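Local coordinates for protein annexin B22 (Schistosoma mansoni, PDB 4MDU) that binds acidic phospholipid membranes and aggregates liposomes in a calcium-dependent manner, and takes part in worm reproduction and host-parasite interaction, at residues Ser7-Thr12 / Met143-Asp148; Glu179-Ser184 / Arg236-Ile241; Leu284-Ala287 / Leu293-Glu296. One frame throughout, in Å; residues are numbered along the deposited sequence.

Contact 1: Ser7-Thr12 / Met143-Asp148; sequences SEFGIT and MKAVAD. Unlike the reference sequence in segment 7-12: Glu8 (reference Gly).
Phe9, whose ring meets the helical segment 143-148 at Ala145, donates its backbone N-H to Ser7 OG, the N to OG distance being 3.0 Å, and the same hydroxyl is also hydrogen-bonded to Asp108 OD1. Accepting from the backbone N two residues on makes Ser7 the head of an ST turn. Asp108 uses its other carboxylate oxygen, OD2, to bond the backbone N of Glu8, and one acidic side chain therefore holds two successive residues of an otherwise irregular N-terminal segment.

The end of the phenylalanine side chain comes nearer the helix, with a chi1 of -94° that lies beyond the usual -60° position, and the ring reaches Ala145 with its rim: Phe9 CE1 stands 3.7 Å from Ala145 CB, close to the ring plane. Farther along the ring, Phe9 CZ comes within 4.2 Å of Val146 CG2, obliquely. The methyl group of Ala145 is met from a second direction by the backbone, Glu8 O lying 3.6 Å from Ala145 CB. Leu138, Thr109 and Pro110 also pack against Phe9, and Leu117 of helix 109-122 touches Val146.

Glu8, which differs from the reference sequence, adds its CB, 4.1 Å from Ala145 CB; its carboxylate sits near that of Asp148, a like-charge pair too distant to touch. No hydrogen bond spans the two segments. The ST turn and the bonds to Asp108 probably fix the local shape of the chain, and polar and apolar contacts alike tie it to the second annexin repeat: Asp108 holds Ser7 and Glu8, while Phe9 packs on Ala145 and Val146.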
loop_
_atom_site.group_PDB
_atom_site.type_symbol
_atom_site.label_atom_id
_atom_site.label_comp_id
_atom_site.label_asym_id
_atom_site.label_seq_id
_atom_site.Cartn_x
_atom_site.Cartn_y
_atom_site.Cartn_z
ATOM N N SER B 7 14.471 31.731 0.689
ATOM C CA SER B 7 13.718 30.486 0.568
ATOM C C SER B 7 12.952 30.440 -0.754
ATOM O O SER B 7 12.317 31.421 -1.135
ATOM C CB SER B 7 12.730 30.317 1.719
ATOM O OG SER B 7 11.803 29.286 1.414
ATOM N N GLU B 8 13.000 29.297 -1.435
ATOM C CA GLU B 8 12.298 29.129 -2.695
ATOM C C GLU B 8 10.801 28.996 -2.465
ATOM O O GLU B 8 10.016 29.002 -3.419
ATOM C CB GLU B 8 12.836 27.928 -3.472
ATOM C CG GLU B 8 14.318 28.055 -3.805
ATOM C CD GLU B 8 14.659 29.368 -4.521
ATOM O OE1 GLU B 8 13.758 29.986 -5.138
ATOM O OE2 GLU B 8 15.837 29.788 -4.456
ATOM N N PHE B 9 10.409 28.899 -1.195
ATOM C CA PHE B 9 8.995 28.876 -0.844
ATOM C C PHE B 9 8.456 30.269 -0.527
ATOM O O PHE B 9 7.247 30.502 -0.575
ATOM C CB PHE B 9 8.738 27.942 0.340
ATOM C CG PHE B 9 8.351 26.542 -0.062
ATOM C CD1 PHE B 9 8.531 26.107 -1.366
ATOM C CD2 PHE B 9 7.794 25.665 0.862
ATOM C CE1 PHE B 9 8.181 24.828 -1.743
ATOM C CE2 PHE B 9 7.431 24.379 0.484
ATOM C CZ PHE B 9 7.629 23.963 -0.830
ATOM N N GLY B 10 9.351 31.194 -0.193
ATOM C CA GLY B 10 8.919 32.497 0.284
ATOM C C GLY B 10 8.527 32.489 1.758
ATOM O O GLY B 10 8.516 31.441 2.399
ATOM N N ILE B 11 8.187 33.663 2.284
ATOM C CA ILE B 11 7.951 33.839 3.713
ATOM C C ILE B 11 7.053 32.770 4.317
ATOM O O ILE B 11 7.215 32.404 5.488
ATOM C CB ILE B 11 7.362 35.226 4.046
ATOM C CG1 ILE B 11 8.339 36.337 3.655
ATOM C CG2 ILE B 11 7.055 35.322 5.529
ATOM C CD1 ILE B 11 8.356 36.663 2.175
ATOM N N THR B 12 6.112 32.265 3.529
ATOM C CA THR B 12 5.203 31.237 4.023
ATOM C C THR B 12 4.932 30.134 3.011
ATOM O O THR B 12 5.281 30.240 1.836
ATOM C CB THR B 12 3.844 31.828 4.429
ATOM O OG1 THR B 12 3.145 32.279 3.258
ATOM C CG2 THR B 12 4.024 32.984 5.392
ATOM N N MET B 143 5.262 23.105 -5.820
ATOM C CA MET B 143 5.646 21.944 -6.605
ATOM C C MET B 143 6.814 22.281 -7.523
ATOM O O MET B 143 7.768 21.490 -7.645
ATOM C CB MET B 143 4.442 21.436 -7.416
ATOM C CG MET B 143 4.725 20.209 -8.248
ATOM S SD MET B 143 4.840 18.689 -7.280
ATOM C CE MET B 143 6.199 17.908 -8.120
ATOM N N LYS B 144 6.740 23.459 -8.155
ATOM C CA LYS B 144 7.789 23.920 -9.075
ATOM C C LYS B 144 9.073 24.186 -8.306
ATOM O O LYS B 144 10.164 23.882 -8.787
ATOM C CB LYS B 144 7.361 25.189 -9.850
ATOM C CG LYS B 144 6.176 24.977 -10.792
ATOM C CD LYS B 144 5.718 26.286 -11.434
ATOM C CE LYS B 144 4.460 26.105 -12.266
ATOM N NZ LYS B 144 4.122 27.340 -13.063
ATOM N N ALA B 145 8.947 24.769 -7.116
ATOM C CA ALA B 145 10.118 24.950 -6.253
ATOM C C ALA B 145 10.742 23.608 -5.872
ATOM O O ALA B 145 11.965 23.490 -5.783
ATOM C CB ALA B 145 9.768 25.746 -5.008
ATOM N N VAL B 146 9.910 22.594 -5.647
ATOM C CA VAL B 146 10.451 21.284 -5.311
ATOM C C VAL B 146 11.100 20.643 -6.539
ATOM O O VAL B 146 12.171 20.032 -6.449
ATOM C CB VAL B 146 9.381 20.330 -4.742
ATOM C CG1 VAL B 146 9.973 18.945 -4.571
ATOM C CG2 VAL B 146 8.843 20.847 -3.416
ATOM N N ALA B 147 10.447 20.782 -7.690
ATOM C CA ALA B 147 11.024 20.292 -8.932
ATOM C C ALA B 147 12.400 20.926 -9.149
ATOM O O ALA B 147 13.354 20.249 -9.516
ATOM C CB ALA B 147 10.091 20.571 -10.115
ATOM N N ASP B 148 12.514 22.225 -8.902
ATOM C CA ASP B 148 13.794 22.879 -9.107
ATOM C C ASP B 148 14.810 22.317 -8.151
ATOM O O ASP B 148 15.929 21.992 -8.537
ATOM C CB ASP B 148 13.685 24.386 -8.921
ATOM C CG ASP B 148 13.007 25.064 -10.100
ATOM O OD1 ASP B 148 12.885 24.412 -11.171
ATOM O OD2 ASP B 148 12.599 26.239 -9.951
#

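Contact 2: Glu179-Ser184 / Arg236-Ile241; sequences EYALLS and RITRVI
The ring of Tyr180 presents an edge to the neighbouring helix, with Thr238 CG2 near the ring plane and 4.4 Å from Tyr180 CD1, while Arg235 makes a cation-pi interaction with the same ring. The phenol reaches toward segment 236-241 because CG is placed anti to the backbone N (chi1 179°).

Thr238 carries the contact. Its methyl group touches Ala181 CB at 3.9 Å and Ser184 OG at 3.8 Å as well as the tyrosine, so one branch is bordered by three residues of segment 179-184. The other branch is turned to a polar use: Thr238 OG1 is hydrogen-bonded to Tyr276 OH, on helix 274-288. Ser184 likewise spends its hydroxyl within its own helix, OG donating to Ala181 O at 2.7 Å, three residues back. It thus meets the threonine methyl by van der Waals contact alone, and no hydrogen bond links the two segments.

The short helical segments run in roughly the same direction, 26° apart, with their axes 10.1 Å from each other at closest approach. Ile237, on another side of its helix, packs on Leu124 of the second subunit. Segment 179-184 also carries Glu179, a ligand of calcium when the ion is bound, though it takes no part in the contact. The pairing joins annexin repeats 2 and 3, the two repeats that form one compact module in the four-repeat annexin fold.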
loop_
_atom_site.group_PDB
_atom_site.type_symbol
_atom_site.label_atom_id
_atom_site.label_comp_id
_atom_site.label_asym_id
_atom_site.label_seq_id
_atom_site.Cartn_x
_atom_site.Cartn_y
_atom_site.Cartn_z
ATOM N N GLU B 179 -0.175 6.392 -11.905
ATOM C CA GLU B 179 1.005 7.090 -12.407
ATOM C C GLU B 179 0.612 8.352 -13.158
ATOM O O GLU B 179 1.242 9.407 -13.028
ATOM C CB GLU B 179 1.826 6.172 -13.313
ATOM C CG GLU B 179 2.531 5.040 -12.590
ATOM C CD GLU B 179 1.591 3.916 -12.180
ATOM O OE1 GLU B 179 0.407 3.970 -12.574
ATOM O OE2 GLU B 179 2.040 2.976 -11.475
ATOM N N TYR B 180 -0.445 8.236 -13.947
ATOM C CA TYR B 180 -0.923 9.370 -14.706
ATOM C C TYR B 180 -1.385 10.465 -13.746
ATOM O O TYR B 180 -1.020 11.639 -13.912
ATOM C CB TYR B 180 -2.044 8.943 -15.654
ATOM C CG TYR B 180 -2.606 10.085 -16.472
ATOM C CD1 TYR B 180 -3.574 10.930 -15.936
ATOM C CD2 TYR B 180 -2.167 10.329 -17.770
ATOM C CE1 TYR B 180 -4.091 11.985 -16.666
ATOM C CE2 TYR B 180 -2.690 11.386 -18.523
ATOM C CZ TYR B 180 -3.654 12.211 -17.961
ATOM O OH TYR B 180 -4.192 13.268 -18.672
ATOM N N ALA B 181 -2.160 10.084 -12.729
ATOM C CA ALA B 181 -2.640 11.060 -11.743
ATOM C C ALA B 181 -1.475 11.684 -11.000
ATOM O O ALA B 181 -1.448 12.895 -10.766
ATOM C CB ALA B 181 -3.623 10.418 -10.753
ATOM N N LEU B 182 -0.504 10.852 -10.634
ATOM C CA LEU B 182 0.696 11.336 -9.951
ATOM C C LEU B 182 1.367 12.422 -10.787
ATOM O O LEU B 182 1.675 13.503 -10.283
ATOM C CB LEU B 182 1.666 10.176 -9.714
ATOM C CG LEU B 182 2.454 10.144 -8.403
ATOM C CD1 LEU B 182 1.532 10.378 -7.242
ATOM C CD2 LEU B 182 3.192 8.798 -8.245
ATOM N N LEU B 183 1.577 12.128 -12.071
ATOM C CA LEU B 183 2.141 13.090 -13.029
ATOM C C LEU B 183 1.343 14.384 -13.157
ATOM O O LEU B 183 1.923 15.449 -13.368
ATOM C CB LEU B 183 2.273 12.465 -14.420
ATOM C CG LEU B 183 3.632 11.916 -14.863
ATOM C CD1 LEU B 183 4.771 12.462 -14.001
ATOM C CD2 LEU B 183 3.613 10.399 -14.847
ATOM N N SER B 184 0.021 14.299 -13.054
ATOM C CA SER B 184 -0.799 15.507 -13.155
ATOM C C SER B 184 -0.540 16.453 -11.986
ATOM O O SER B 184 -0.499 17.667 -12.171
ATOM C CB SER B 184 -2.292 15.179 -13.257
ATOM O OG SER B 184 -2.834 14.827 -11.999
ATOM N N ARG B 236 -11.542 11.539 -16.040
ATOM C CA ARG B 236 -12.396 12.593 -15.492
ATOM C C ARG B 236 -12.281 12.718 -13.975
ATOM O O ARG B 236 -12.260 13.828 -13.421
ATOM C CB ARG B 236 -13.854 12.390 -15.908
ATOM C CG ARG B 236 -14.208 13.012 -17.257
ATOM C CD ARG B 236 -15.648 12.709 -17.648
ATOM N NE ARG B 236 -15.898 11.271 -17.720
ATOM C CZ ARG B 236 -17.056 10.730 -18.088
ATOM N NH1 ARG B 236 -18.081 11.507 -18.422
ATOM N NH2 ARG B 236 -17.188 9.410 -18.127
ATOM N N ILE B 237 -12.195 11.579 -13.296
ATOM C CA ILE B 237 -12.029 11.608 -11.853
ATOM C C ILE B 237 -10.722 12.319 -11.538
ATOM O O ILE B 237 -10.671 13.180 -10.664
ATOM C CB ILE B 237 -12.045 10.195 -11.253
ATOM C CG1 ILE B 237 -13.321 9.473 -11.685
ATOM C CG2 ILE B 237 -11.937 10.253 -9.730
ATOM C CD1 ILE B 237 -13.542 8.156 -11.008
ATOM N N THR B 238 -9.668 11.976 -12.272
ATOM C CA THR B 238 -8.357 12.535 -11.974
ATOM C C THR B 238 -8.384 14.036 -12.138
ATOM O O THR B 238 -8.005 14.781 -11.237
ATOM C CB THR B 238 -7.280 11.966 -12.888
ATOM O OG1 THR B 238 -7.064 10.588 -12.558
ATOM C CG2 THR B 238 -5.977 12.759 -12.722
ATOM N N ARG B 239 -8.845 14.468 -13.301
ATOM C CA ARG B 239 -8.912 15.880 -13.615
ATOM C C ARG B 239 -9.573 16.648 -12.491
ATOM O O ARG B 239 -9.013 17.629 -12.002
ATOM N N VAL B 240 -10.764 16.213 -12.081
ATOM C CA VAL B 240 -11.481 16.926 -11.017
ATOM C C VAL B 240 -10.762 16.863 -9.663
ATOM O O VAL B 240 -10.450 17.893 -9.061
ATOM C CB VAL B 240 -12.952 16.432 -10.845
ATOM C CG1 VAL B 240 -13.608 17.118 -9.649
ATOM C CG2 VAL B 240 -13.763 16.688 -12.107
ATOM N N ILE B 241 -10.501 15.652 -9.182
ATOM C CA ILE B 241 -9.933 15.508 -7.847
ATOM C C ILE B 241 -8.569 16.199 -7.739
ATOM O O ILE B 241 -8.333 16.972 -6.811
ATOM C CB ILE B 241 -9.865 14.033 -7.418
ATOM C CG1 ILE B 241 -11.284 13.473 -7.297
ATOM C CG2 ILE B 241 -9.119 13.879 -6.091
ATOM C CD1 ILE B 241 -12.139 14.255 -6.337
#

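Contact 3: Leu284-Ala287 / Leu293-Glu296; sequences LRYA and LIAE
Arg285 and Leu293 bring the two backbones together, their CA atoms 6.2 Å apart where helix 274-288 and helix 290-301 meet across a short connection. From this point the arginine runs over Leu293: Arg285 CB lies 4.0 Å from Leu293 CB, and the guanidinium passes with one face over Leu293 CA, which sits toward the rim of the group. A bend at chi3 (67°) turns the head toward Glu296, and the two side chains cross at about a right angle.

There the guanidinium takes the carboxylate end-on, with one nitrogen to each oxygen. NH1 of Arg285 donates to Glu296 OE1 at 3.0 Å and NH2 of Arg285 to Glu296 OE2 at 2.9 Å, both bonds nearly straight. The oxygens lie in the guanidinium plane, yet the planes of the two groups are 45° apart: OE1 is met on its syn side but 34° out of the carboxylate plane, and OE2 from above that plane. This bidentate salt bridge links helix 274-288 to helix 290-301 at the junction between annexin repeats 3 and 4. Arg285 NH2 has a second acidic partner in Asp289, which probably helps to hold the guanidinium charge in position.

Beneath the ion pair the contact is apolar. Leu293 CD2 lies against the backbone and CB of Tyr286, which follows Arg285, 3.7 Å from Tyr286 N and 4.3 Å from Tyr286 CB. Beyond it, Ile294 CD1 approaches Tyr286 CE2 obliquely, at 4.4 Å. The tyrosine ring also has a cation-pi partner in Arg290, and its hydroxyl is hydrogen-bonded to Arg319 NH1.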
loop_
_atom_site.group_PDB
_atom_site.type_symbol
_atom_site.label_atom_id
_atom_site.label_comp_id
_atom_site.label_asym_id
_atom_site.label_seq_id
_atom_site.Cartn_x
_atom_site.Cartn_y
_atom_site.Cartn_z
ATOM N N LEU B 284 -8.599 14.197 -1.883
ATOM C CA LEU B 284 -9.946 14.605 -1.471
ATOM C C LEU B 284 -9.971 14.948 0.010
ATOM O O LEU B 284 -10.523 15.986 0.417
ATOM C CB LEU B 284 -10.970 13.501 -1.760
ATOM C CG LEU B 284 -12.432 13.834 -1.424
ATOM C CD1 LEU B 284 -12.848 15.181 -2.009
ATOM C CD2 LEU B 284 -13.356 12.704 -1.885
ATOM N N ARG B 285 -9.345 14.084 0.808
ATOM C CA ARG B 285 -9.362 14.252 2.254
ATOM C C ARG B 285 -8.475 15.414 2.659
ATOM O O ARG B 285 -8.733 16.075 3.665
ATOM C CB ARG B 285 -8.963 12.952 2.962
ATOM C CG ARG B 285 -9.977 11.812 2.790
ATOM C CD ARG B 285 -9.640 10.586 3.696
ATOM N NE ARG B 285 -9.803 10.901 5.118
ATOM C CZ ARG B 285 -9.272 10.209 6.126
ATOM N NH1 ARG B 285 -8.516 9.132 5.904
ATOM N NH2 ARG B 285 -9.488 10.613 7.365
ATOM N N TYR B 286 -7.444 15.693 1.860
ATOM C CA TYR B 286 -6.632 16.875 2.116
ATOM C C TYR B 286 -7.525 18.111 2.086
ATOM O O TYR B 286 -7.302 19.100 2.804
ATOM C CB TYR B 286 -5.522 17.023 1.071
ATOM C CG TYR B 286 -4.568 18.135 1.433
ATOM C CD1 TYR B 286 -4.644 19.384 0.827
ATOM C CD2 TYR B 286 -3.618 17.945 2.418
ATOM C CE1 TYR B 286 -3.763 20.410 1.189
ATOM C CE2 TYR B 286 -2.744 18.950 2.784
ATOM C CZ TYR B 286 -2.812 20.174 2.181
ATOM O OH TYR B 286 -1.921 21.150 2.589
ATOM N N ALA B 287 -8.534 18.049 1.231
ATOM C CA ALA B 287 -9.489 19.131 1.132
ATOM C C ALA B 287 -10.561 19.052 2.220
ATOM O O ALA B 287 -10.759 20.016 2.945
ATOM C CB ALA B 287 -10.122 19.160 -0.245
ATOM N N LEU B 293 -6.990 13.095 8.269
ATOM C CA LEU B 293 -6.108 12.479 7.275
ATOM C C LEU B 293 -4.647 12.498 7.698
ATOM O O LEU B 293 -3.959 11.490 7.611
ATOM C CB LEU B 293 -6.215 13.181 5.909
ATOM C CG LEU B 293 -5.102 12.771 4.916
ATOM C CD1 LEU B 293 -5.330 11.388 4.344
ATOM C CD2 LEU B 293 -4.992 13.782 3.774
ATOM N N ILE B 294 -4.160 13.655 8.125
ATOM C CA ILE B 294 -2.760 13.747 8.499
ATOM C C ILE B 294 -2.528 13.132 9.902
ATOM O O ILE B 294 -1.443 12.640 10.198
ATOM C CB ILE B 294 -2.228 15.183 8.372
ATOM C CG1 ILE B 294 -2.491 15.702 6.956
ATOM C CG2 ILE B 294 -0.723 15.232 8.642
ATOM C CD1 ILE B 294 -2.017 17.116 6.735
ATOM N N ALA B 295 -3.555 13.127 10.747
ATOM C CA ALA B 295 -3.411 12.474 12.058
ATOM C C ALA B 295 -3.167 11.000 11.827
ATOM O O ALA B 295 -2.328 10.401 12.485
ATOM C CB ALA B 295 -4.647 12.691 12.950
ATOM N N GLU B 296 -3.878 10.427 10.856
ATOM C CA GLU B 296 -3.689 9.018 10.504
ATOM C C GLU B 296 -2.331 8.781 9.860
ATOM O O GLU B 296 -1.680 7.777 10.119
ATOM C CB GLU B 296 -4.798 8.529 9.569
ATOM C CG GLU B 296 -6.173 8.670 10.164
ATOM C CD GLU B 296 -7.260 8.456 9.141
ATOM O OE1 GLU B 296 -6.961 7.860 8.081
ATOM O OE2 GLU B 296 -8.406 8.891 9.397
#

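The three contacts follow one another along the chain without interlocking. Contacts 2 and 3 are direct neighbours: their centres are 18 Å apart, and Ile241 CG2 packs 4.3 Å from Leu284 N, so that the seam between repeats 2 and 3 runs on into the step from repeat 3 to repeat 4. Contact 1 stands apart, its centre 22 Å from each of the others, and lies across the chain's centre from contact 3. Their relation to calcium differs: segment 179-184 carries the calcium ligand Glu179, whereas Val146 in contact 1 and Glu296 in contact 3 stay about 9 and 10 Å, between side chains, from the site residues Met121 and Met302 respectively.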